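Local coordinates for protein putative glycosyltransferase (GalT1) (Streptococcus parasanguinis FW213, PDB 5HEA) that is probably a GT-A type glycosyltransferase that transfers sugar from a nucleotide-activated donor, present here as its C-terminal portion in a hexameric assembly, at residues A[11-16]-A[37-42]; A[138-143]-A[208-213]. All coordinates share one frame; numbering follows the deposited sequence.

Both interactions join strands of one mixed sheet, with their centres about 28 Å apart. Interaction 1 (11-16 with 37-42) is a buried parallel pair within a beta-alpha-beta unit. Four backbone hydrogen bonds carry it, and apolar branches of Val-11, Val-13 and Leu-39 meet on one face. Interaction 2 (138-143 with 208-213) is only partly buried. There a loop running into strand 142-146 runs beside strand 204-217 in an antiparallel sense. It has one main-chain hydrogen bond, one from an asparagine amide, and contacts from two exposed aromatic rings. The first contact is regular sheet pairing; the second relies more on individual side chains.

Interaction 1: residues A[11-16]-A[37-42]; sequences VPVYNV and IILIND
Val-11, Pro-12 and Val-13 pair in parallel with Leu-39, Ile-40 and Asn-41, the short strand axes 4.6 Å apart at their closest and inclined by 23°. Four backbone hydrogen bonds run down the ladder: Val-11 N to Ile-38 O, Ile-40 N to Val-11 O, Val-13 N to Ile-40 O, and Asp-42 N to Val-13 O. The last is 2.9 Å long and nearly straight, 176° at the hydrogen. Val-11 O also receives the CA-H of Leu-39. On one face Val-11 CG1 meets Leu-39 CD2 at 3.7 Å, the two side chains side by side. Val-13 CG2 reaches the same methyl at 3.8 Å. CD2 therefore touches both valines. The other branch of Val-11, CG2, meets Ile-37 CG2 at 4.1 Å, these side chains also side by side. Helices 20-28 and 48-58 cover this face. Pro-12 and Ile-40 lie on the opposite face, against Ala-75 of helix 72-82. Beyond the strand, chi1 of -175° sets Tyr-14 CG anti to its backbone N, and the ring attached there brings CD1 to 3.2 Å from Asp-42 O, at an oblique approach. Asn-15 CG sits over the ring centre on one face. The Asp-42 carboxylate is gripped elsewhere: OD1 by Ala-70 N and Gln-67 NE2, OD2 by Gly-71 N. Strand 7-13, helix 20-28 and strand 35-41 form the first beta-alpha-beta crossover of the Rossmann-like, probably nucleotide-binding part of the GT-A fold, consistent with family 2 glycosyltransferases.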
ATOM      1  N   VAL A  11     -24.152 -11.341 -19.928  1.00 23.74           N
ATOM      2  CA  VAL A  11     -23.991  -9.950 -20.318  1.00 23.82           C
ATOM      3  C   VAL A  11     -23.340  -9.164 -19.180  1.00 23.32           C
ATOM      4  O   VAL A  11     -24.006  -8.751 -18.232  1.00 24.86           O
ATOM      5  CB  VAL A  11     -25.355  -9.325 -20.704  1.00 21.97           C
ATOM      6  CG1 VAL A  11     -25.196  -7.844 -21.092  1.00 22.58           C
ATOM      7  CG2 VAL A  11     -25.998 -10.115 -21.844  1.00 24.70           C
ATOM      8  N   PRO A  12     -22.018  -8.978 -19.258  1.00 24.84           N
ATOM      9  CA  PRO A  12     -21.329  -8.161 -18.260  1.00 20.92           C
ATOM     10  C   PRO A  12     -21.708  -6.697 -18.442  1.00 25.08           C
ATOM     11  O   PRO A  12     -21.822  -6.212 -19.570  1.00 24.35           O
ATOM     12  CB  PRO A  12     -19.844  -8.367 -18.600  1.00 22.94           C
ATOM     13  CG  PRO A  12     -19.815  -9.626 -19.416  1.00 29.28           C
ATOM     14  CD  PRO A  12     -21.079  -9.608 -20.196  1.00 28.61           C
ATOM     15  N   VAL A  13     -21.907  -6.003 -17.330  1.00 23.80           N
ATOM     16  CA  VAL A  13     -22.361  -4.620 -17.366  1.00 19.51           C
ATOM     17  C   VAL A  13     -21.457  -3.780 -16.490  1.00 21.03           C
ATOM     18  O   VAL A  13     -21.409  -3.972 -15.271  1.00 23.72           O
ATOM     19  CB  VAL A  13     -23.822  -4.487 -16.865  1.00 24.88           C
ATOM     20  CG1 VAL A  13     -24.222  -3.016 -16.750  1.00 22.57           C
ATOM     21  CG2 VAL A  13     -24.770  -5.219 -17.794  1.00 28.11           C
ATOM     22  N   TYR A  14     -20.720  -2.860 -17.110  1.00 22.30           N
ATOM     23  CA  TYR A  14     -19.948  -1.874 -16.359  1.00 22.41           C
ATOM     24  C   TYR A  14     -20.007  -0.513 -17.055  1.00 28.27           C
ATOM     25  O   TYR A  14     -19.466  -0.341 -18.146  1.00 27.11           O
ATOM     26  CB  TYR A  14     -18.487  -2.311 -16.142  1.00 30.61           C
ATOM     27  CG  TYR A  14     -17.740  -1.320 -15.262  1.00 27.24           C
ATOM     28  CD1 TYR A  14     -18.066  -1.181 -13.921  1.00 26.00           C
ATOM     29  CD2 TYR A  14     -16.745  -0.497 -15.783  1.00 28.45           C
ATOM     30  CE1 TYR A  14     -17.423  -0.265 -13.115  1.00 30.93           C
ATOM     31  CE2 TYR A  14     -16.088   0.426 -14.979  1.00 39.95           C
ATOM     32  CZ  TYR A  14     -16.433   0.533 -13.645  1.00 38.40           C
ATOM     33  OH  TYR A  14     -15.798   1.433 -12.830  1.00 44.67           O
ATOM     34  N   ASN A  15     -20.700   0.431 -16.422  1.00 25.58           N
ATOM     35  CA  ASN A  15     -20.772   1.821 -16.878  1.00 24.59           C
ATOM     36  C   ASN A  15     -21.130   1.974 -18.352  1.00 25.80           C
ATOM     37  O   ASN A  15     -20.417   2.627 -19.118  1.00 28.53           O
ATOM     38  CB  ASN A  15     -19.485   2.576 -16.537  1.00 26.16           C
ATOM     39  CG  ASN A  15     -19.366   2.852 -15.057  1.00 30.15           C
ATOM     40  OD1 ASN A  15     -20.239   2.475 -14.283  1.00 27.76           O
ATOM     41  ND2 ASN A  15     -18.289   3.506 -14.654  1.00 34.35           N
ATOM     42  N   VAL A  16     -22.249   1.372 -18.739  1.00 24.48           N
ATOM     43  CA  VAL A  16     -22.695   1.416 -20.127  1.00 25.01           C
ATOM     44  C   VAL A  16     -24.089   2.025 -20.264  1.00 24.42           C
ATOM     45  O   VAL A  16     -24.877   1.618 -21.125  1.00 26.58           O
ATOM     46  CB  VAL A  16     -22.662   0.002 -20.759  1.00 24.27           C
ATOM     47  CG1 VAL A  16     -21.227  -0.386 -21.099  1.00 30.81           C
ATOM     48  CG2 VAL A  16     -23.294  -1.032 -19.814  1.00 24.95           C
ATOM     49  N   ILE A  37     -31.221 -14.195 -19.597  1.00 25.51           N
ATOM     50  CA  ILE A  37     -30.198 -13.171 -19.681  1.00 28.21           C
ATOM     51  C   ILE A  37     -29.639 -12.970 -18.291  1.00 31.63           C
ATOM     52  O   ILE A  37     -30.363 -12.598 -17.367  1.00 32.84           O
ATOM     53  CB  ILE A  37     -30.764 -11.848 -20.191  1.00 25.24           C
ATOM     54  CG1 ILE A  37     -31.324 -12.053 -21.602  1.00 27.92           C
ATOM     55  CG2 ILE A  37     -29.673 -10.777 -20.159  1.00 26.93           C
ATOM     56  CD1 ILE A  37     -32.164 -10.914 -22.137  1.00 22.67           C
ATOM     57  N   ILE A  38     -28.350 -13.251 -18.143  1.00 30.77           N
ATOM     58  CA  ILE A  38     -27.656 -13.028 -16.893  1.00 27.33           C
ATOM     59  C   ILE A  38     -26.879 -11.733 -17.002  1.00 25.55           C
ATOM     60  O   ILE A  38     -25.854 -11.655 -17.684  1.00 24.52           O
ATOM     61  CB  ILE A  38     -26.739 -14.196 -16.554  1.00 29.21           C
ATOM     62  CG1 ILE A  38     -27.539 -15.496 -16.649  1.00 35.10           C
ATOM     63  CG2 ILE A  38     -26.149 -14.024 -15.154  1.00 26.70           C
ATOM     64  CD1 ILE A  38     -26.705 -16.714 -16.483  1.00 37.52           C
ATOM     65  N   LEU A  39     -27.428 -10.700 -16.373  1.00 22.47           N
ATOM     66  CA  LEU A  39     -26.822  -9.384 -16.339  1.00 22.74           C
ATOM     67  C   LEU A  39     -25.898  -9.311 -15.140  1.00 23.95           C
ATOM     68  O   LEU A  39     -26.363  -9.344 -14.010  1.00 26.68           O
ATOM     69  CB  LEU A  39     -27.914  -8.313 -16.195  1.00 24.39           C
ATOM     70  CG  LEU A  39     -28.722  -7.939 -17.433  1.00 33.26           C
ATOM     71  CD1 LEU A  39     -29.780  -6.869 -17.102  1.00 30.09           C
ATOM     72  CD2 LEU A  39     -27.777  -7.455 -18.517  1.00 27.41           C
ATOM     73  N   ILE A  40     -24.591  -9.219 -15.367  1.00 23.12           N
ATOM     74  CA  ILE A  40     -23.681  -9.065 -14.238  1.00 18.10           C
ATOM     75  C   ILE A  40     -23.239  -7.615 -14.111  1.00 28.11           C
ATOM     76  O   ILE A  40     -22.328  -7.164 -14.815  1.00 23.17           O
ATOM     77  CB  ILE A  40     -22.449 -10.005 -14.306  1.00 24.68           C
ATOM     78  CG1 ILE A  40     -22.883 -11.462 -14.511  1.00 27.50           C
ATOM     79  CG2 ILE A  40     -21.619  -9.880 -13.035  1.00 27.03           C
ATOM     80  CD1 ILE A  40     -22.982 -11.865 -15.970  1.00 29.39           C
ATOM     81  N   ASN A  41     -23.903  -6.878 -13.223  1.00 24.09           N
ATOM     82  CA  ASN A  41     -23.488  -5.513 -12.947  1.00 25.04           C
ATOM     83  C   ASN A  41     -22.235  -5.542 -12.082  1.00 27.32           C
ATOM     84  O   ASN A  41     -22.283  -5.913 -10.905  1.00 24.82           O
ATOM     85  CB  ASN A  41     -24.597  -4.714 -12.251  1.00 21.84           C
ATOM     86  CG  ASN A  41     -24.086  -3.424 -11.688  1.00 25.16           C
ATOM     87  OD1 ASN A  41     -23.267  -2.763 -12.309  1.00 27.45           O
ATOM     88  ND2 ASN A  41     -24.535  -3.068 -10.489  1.00 20.04           N
ATOM     89  N   ASP A  42     -21.118  -5.130 -12.674  1.00 24.42           N
ATOM     90  CA  ASP A  42     -19.798  -5.206 -12.047  1.00 26.03           C
ATOM     91  C   ASP A  42     -19.500  -3.912 -11.282  1.00 28.79           C
ATOM     92  O   ASP A  42     -18.478  -3.256 -11.509  1.00 27.24           O
ATOM     93  CB  ASP A  42     -18.755  -5.471 -13.159  1.00 31.52           C
ATOM     94  CG  ASP A  42     -17.350  -5.725 -12.632  1.00 39.87           C
ATOM     95  OD1 ASP A  42     -17.186  -6.375 -11.572  1.00 33.50           O
ATOM     96  OD2 ASP A  42     -16.400  -5.267 -13.298  1.00 39.26           O
TER

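Interaction 2: residues A[138-143]-A[208-213]; sequences EKYFCK and INEGSY
Asn-209 meets Phe-141 with CB and CG, and Lys-139 with ND2. Its CB lies over one face of the Phe-141 ring, 3.9 Å from the centroid, in a CH-pi contact. CG is anti to the backbone N (chi1 -160°) and comes 3.7 Å from Phe-141 CE2. At the tip, ND2 gives a hydrogen bond of 3.0 Å to Lys-139 O. The acceptor lies close to the amide plane, while the donor stands well above the carbonyl plane of Lys-139. The other tip atom, OD1, accepts from Asn-120 ND2, so both ends of the amide are bonded. Ring and amide planes are 40° apart. Asn-209 N completes the grip with a 2.7 Å hydrogen bond to Phe-141 O, nearly straight at 173°. One residue is thus held to the loop through both backbone and side chain. Asn-209 is also the centre of an inverse gamma turn, where strand 204-217 runs beside the loop before strand 142-146.

The Tyr-140 ring lies beside the Glu-210 side chain. Its CE1 is 3.7 Å from Glu-210 OE1. A water links Tyr-140 OH to the same oxygen and donates to the carboxylate. Glu-210 OE2 accepts a hydrogen bond from Ser-212 OG and another from His-104 ND1. Both carboxylate oxygens are thus hydrogen-bonded. Ile-208 CG2 touches Cys-142 SG at 3.4 Å and Tyr-140 OH at 3.8 Å. Cys-142 and Ile-208 form an antiparallel non-hydrogen-bonded pair.

Strand 204-217 has strand 142-146 as one neighbour and strand 116-125 as another. It bonds to the latter through Ile-208 with Val-118 and Glu-210 with Asn-120. Helix 101-110 packs on the Ile-208 side chain through His-104 and Ala-108.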
ATOM      1  N   GLU A 138     -24.565 -11.738 -50.199  1.00 45.17           N
ATOM      2  CA  GLU A 138     -23.942 -12.408 -51.337  1.00 46.99           C
ATOM      3  C   GLU A 138     -22.787 -13.286 -50.908  1.00 45.44           C
ATOM      4  O   GLU A 138     -22.449 -14.256 -51.592  1.00 44.56           O
ATOM      5  CB  GLU A 138     -23.438 -11.389 -52.367  1.00 55.36           C
ATOM      6  CG  GLU A 138     -24.537 -10.690 -53.164  1.00 63.01           C
ATOM      7  CD  GLU A 138     -25.277  -9.626 -52.359  1.00 68.39           C
ATOM      8  OE1 GLU A 138     -24.667  -9.030 -51.438  1.00 61.81           O
ATOM      9  OE2 GLU A 138     -26.474  -9.394 -52.649  1.00 70.85           O
ATOM     10  N   LYS A 139     -22.177 -12.933 -49.779  1.00 38.49           N
ATOM     11  CA  LYS A 139     -21.035 -13.675 -49.252  1.00 35.59           C
ATOM     12  C   LYS A 139     -21.413 -14.700 -48.182  1.00 28.26           C
ATOM     13  O   LYS A 139     -20.538 -15.304 -47.573  1.00 32.04           O
ATOM     14  CB  LYS A 139     -19.971 -12.709 -48.703  1.00 43.55           C
ATOM     15  CG  LYS A 139     -19.137 -12.027 -49.788  1.00 53.08           C
ATOM     16  CD  LYS A 139     -18.435 -13.074 -50.664  1.00 61.20           C
ATOM     17  CE  LYS A 139     -17.388 -12.456 -51.590  1.00 64.14           C
ATOM     18  NZ  LYS A 139     -17.993 -11.579 -52.631  1.00 67.99           N
ATOM     19  N   TYR A 140     -22.707 -14.895 -47.951  1.00 30.03           N
ATOM     20  CA  TYR A 140     -23.144 -15.886 -46.972  1.00 30.79           C
ATOM     21  C   TYR A 140     -22.655 -17.292 -47.300  1.00 33.40           C
ATOM     22  O   TYR A 140     -22.743 -17.752 -48.433  1.00 36.60           O
ATOM     23  CB  TYR A 140     -24.671 -15.908 -46.827  1.00 31.53           C
ATOM     24  CG  TYR A 140     -25.164 -17.012 -45.906  1.00 33.76           C
ATOM     25  CD1 TYR A 140     -25.200 -16.825 -44.537  1.00 37.09           C
ATOM     26  CD2 TYR A 140     -25.593 -18.243 -46.410  1.00 41.22           C
ATOM     27  CE1 TYR A 140     -25.644 -17.823 -43.685  1.00 43.02           C
ATOM     28  CE2 TYR A 140     -26.038 -19.254 -45.560  1.00 35.81           C
ATOM     29  CZ  TYR A 140     -26.061 -19.032 -44.196  1.00 47.62           C
ATOM     30  OH  TYR A 140     -26.495 -20.009 -43.322  1.00 56.54           O
ATOM     31  N   PHE A 141     -22.125 -17.964 -46.290  1.00 34.05           N
ATOM     32  CA  PHE A 141     -21.923 -19.396 -46.361  1.00 27.84           C
ATOM     33  C   PHE A 141     -22.018 -19.970 -44.954  1.00 29.12           C
ATOM     34  O   PHE A 141     -21.998 -19.241 -43.960  1.00 25.21           O
ATOM     35  CB  PHE A 141     -20.589 -19.770 -47.031  1.00 24.69           C
ATOM     36  CG  PHE A 141     -19.373 -19.459 -46.202  1.00 26.61           C
ATOM     37  CD1 PHE A 141     -18.848 -20.407 -45.322  1.00 34.61           C
ATOM     38  CD2 PHE A 141     -18.750 -18.229 -46.299  1.00 32.30           C
ATOM     39  CE1 PHE A 141     -17.722 -20.124 -44.545  1.00 34.49           C
ATOM     40  CE2 PHE A 141     -17.615 -17.935 -45.521  1.00 30.39           C
ATOM     41  CZ  PHE A 141     -17.105 -18.883 -44.653  1.00 31.54           C
ATOM     42  N   CYS A 142     -22.137 -21.284 -44.897  1.00 26.71           N
ATOM     43  CA  CYS A 142     -22.139 -22.026 -43.655  1.00 28.31           C
ATOM     44  C   CYS A 142     -21.245 -23.221 -43.931  1.00 29.91           C
ATOM     45  O   CYS A 142     -21.165 -23.671 -45.072  1.00 31.87           O
ATOM     46  CB  CYS A 142     -23.563 -22.466 -43.316  1.00 35.84           C
ATOM     47  SG  CYS A 142     -23.707 -23.385 -41.772  1.00 52.62           S
ATOM     48  N   LYS A 143     -20.556 -23.720 -42.913  1.00 26.31           N
ATOM     49  CA  LYS A 143     -19.652 -24.861 -43.078  1.00 24.73           C
ATOM     50  C   LYS A 143     -19.396 -25.523 -41.732  1.00 29.79           C
ATOM     51  O   LYS A 143     -19.341 -24.841 -40.701  1.00 25.30           O
ATOM     52  CB  LYS A 143     -18.317 -24.403 -43.678  1.00 28.60           C
ATOM     53  CG  LYS A 143     -17.456 -25.536 -44.217  1.00 40.19           C
ATOM     54  CD  LYS A 143     -16.160 -25.005 -44.805  1.00 51.42           C
ATOM     55  CE  LYS A 143     -15.322 -26.128 -45.414  1.00 55.76           C
ATOM     56  NZ  LYS A 143     -14.900 -27.151 -44.407  1.00 62.82           N
ATOM     57  N   ILE A 208     -21.406 -19.777 -39.427  1.00 19.63           N
ATOM     58  CA  ILE A 208     -22.314 -19.120 -40.376  1.00 25.01           C
ATOM     59  C   ILE A 208     -21.823 -17.709 -40.682  1.00 30.35           C
ATOM     60  O   ILE A 208     -21.701 -16.874 -39.774  1.00 27.52           O
ATOM     61  CB  ILE A 208     -23.799 -19.094 -39.902  1.00 36.68           C
ATOM     62  CG1 ILE A 208     -23.897 -18.820 -38.413  1.00 33.59           C
ATOM     63  CG2 ILE A 208     -24.478 -20.424 -40.187  1.00 46.38           C
ATOM     64  CD1 ILE A 208     -25.315 -18.786 -37.891  1.00 35.33           C
ATOM     65  N   ASN A 209     -21.525 -17.452 -41.955  1.00 23.40           N
ATOM     66  CA  ASN A 209     -20.996 -16.159 -42.363  1.00 27.07           C
ATOM     67  C   ASN A 209     -22.088 -15.121 -42.561  1.00 29.61           C
ATOM     68  O   ASN A 209     -22.337 -14.668 -43.678  1.00 29.01           O
ATOM     69  CB  ASN A 209     -20.143 -16.254 -43.631  1.00 25.92           C
ATOM     70  CG  ASN A 209     -19.220 -15.052 -43.791  1.00 29.26           C
ATOM     71  OD1 ASN A 209     -18.685 -14.551 -42.803  1.00 27.08           O
ATOM     72  ND2 ASN A 209     -19.054 -14.567 -45.025  1.00 28.59           N
ATOM     73  N   GLU A 210     -22.739 -14.759 -41.465  1.00 27.39           N
ATOM     74  CA  GLU A 210     -23.718 -13.681 -41.473  1.00 29.11           C
ATOM     75  C   GLU A 210     -23.359 -12.708 -40.350  1.00 27.34           C
ATOM     76  O   GLU A 210     -22.966 -13.125 -39.254  1.00 29.18           O
ATOM     77  CB  GLU A 210     -25.134 -14.233 -41.280  1.00 25.46           C
ATOM     78  CG  GLU A 210     -25.318 -15.053 -40.009  1.00 38.62           C
ATOM     79  CD  GLU A 210     -26.741 -15.582 -39.847  1.00 52.63           C
ATOM     80  OE1 GLU A 210     -27.222 -16.291 -40.761  1.00 49.95           O
ATOM     81  OE2 GLU A 210     -27.374 -15.291 -38.802  1.00 52.21           O
ATOM     82  N   GLY A 211     -23.469 -11.413 -40.625  1.00 30.12           N
ATOM     83  CA  GLY A 211     -23.167 -10.405 -39.620  1.00 32.63           C
ATOM     84  C   GLY A 211     -24.417 -10.057 -38.829  1.00 32.98           C
ATOM     85  O   GLY A 211     -24.967  -8.975 -38.985  1.00 30.70           O
ATOM     86  N   SER A 212     -24.871 -10.980 -37.986  1.00 27.42           N
ATOM     87  CA  SER A 212     -26.123 -10.808 -37.254  1.00 27.26           C
ATOM     88  C   SER A 212     -25.896 -10.150 -35.900  1.00 22.54           C
ATOM     89  O   SER A 212     -26.841  -9.740 -35.216  1.00 25.57           O
ATOM     90  CB  SER A 212     -26.800 -12.157 -37.063  1.00 35.18           C
ATOM     91  OG  SER A 212     -27.126 -12.712 -38.325  1.00 45.31           O
ATOM     92  N   TYR A 213     -24.629 -10.070 -35.521  1.00 20.52           N
ATOM     93  CA  TYR A 213     -24.217  -9.357 -34.313  1.00 24.98           C
ATOM     94  C   TYR A 213     -23.626  -8.023 -34.758  1.00 27.58           C
ATOM     95  O   TYR A 213     -22.871  -7.976 -35.737  1.00 24.42           O
ATOM     96  CB  TYR A 213     -23.164 -10.188 -33.580  1.00 18.95           C
ATOM     97  CG  TYR A 213     -22.720  -9.646 -32.222  1.00 19.46           C
ATOM     98  CD1 TYR A 213     -21.756  -8.645 -32.132  1.00 20.71           C
ATOM     99  CD2 TYR A 213     -23.238 -10.170 -31.042  1.00 19.83           C
ATOM    100  CE1 TYR A 213     -21.320  -8.156 -30.885  1.00 24.08           C
ATOM    101  CE2 TYR A 213     -22.828  -9.685 -29.789  1.00 20.17           C
ATOM    102  CZ  TYR A 213     -21.867  -8.680 -29.722  1.00 15.88           C
ATOM    103  OH  TYR A 213     -21.440  -8.202 -28.493  1.00 22.11           O
TER
HETATM  104  O   HOH W   1     -27.908 -19.208 -40.745  1.00 39.59           O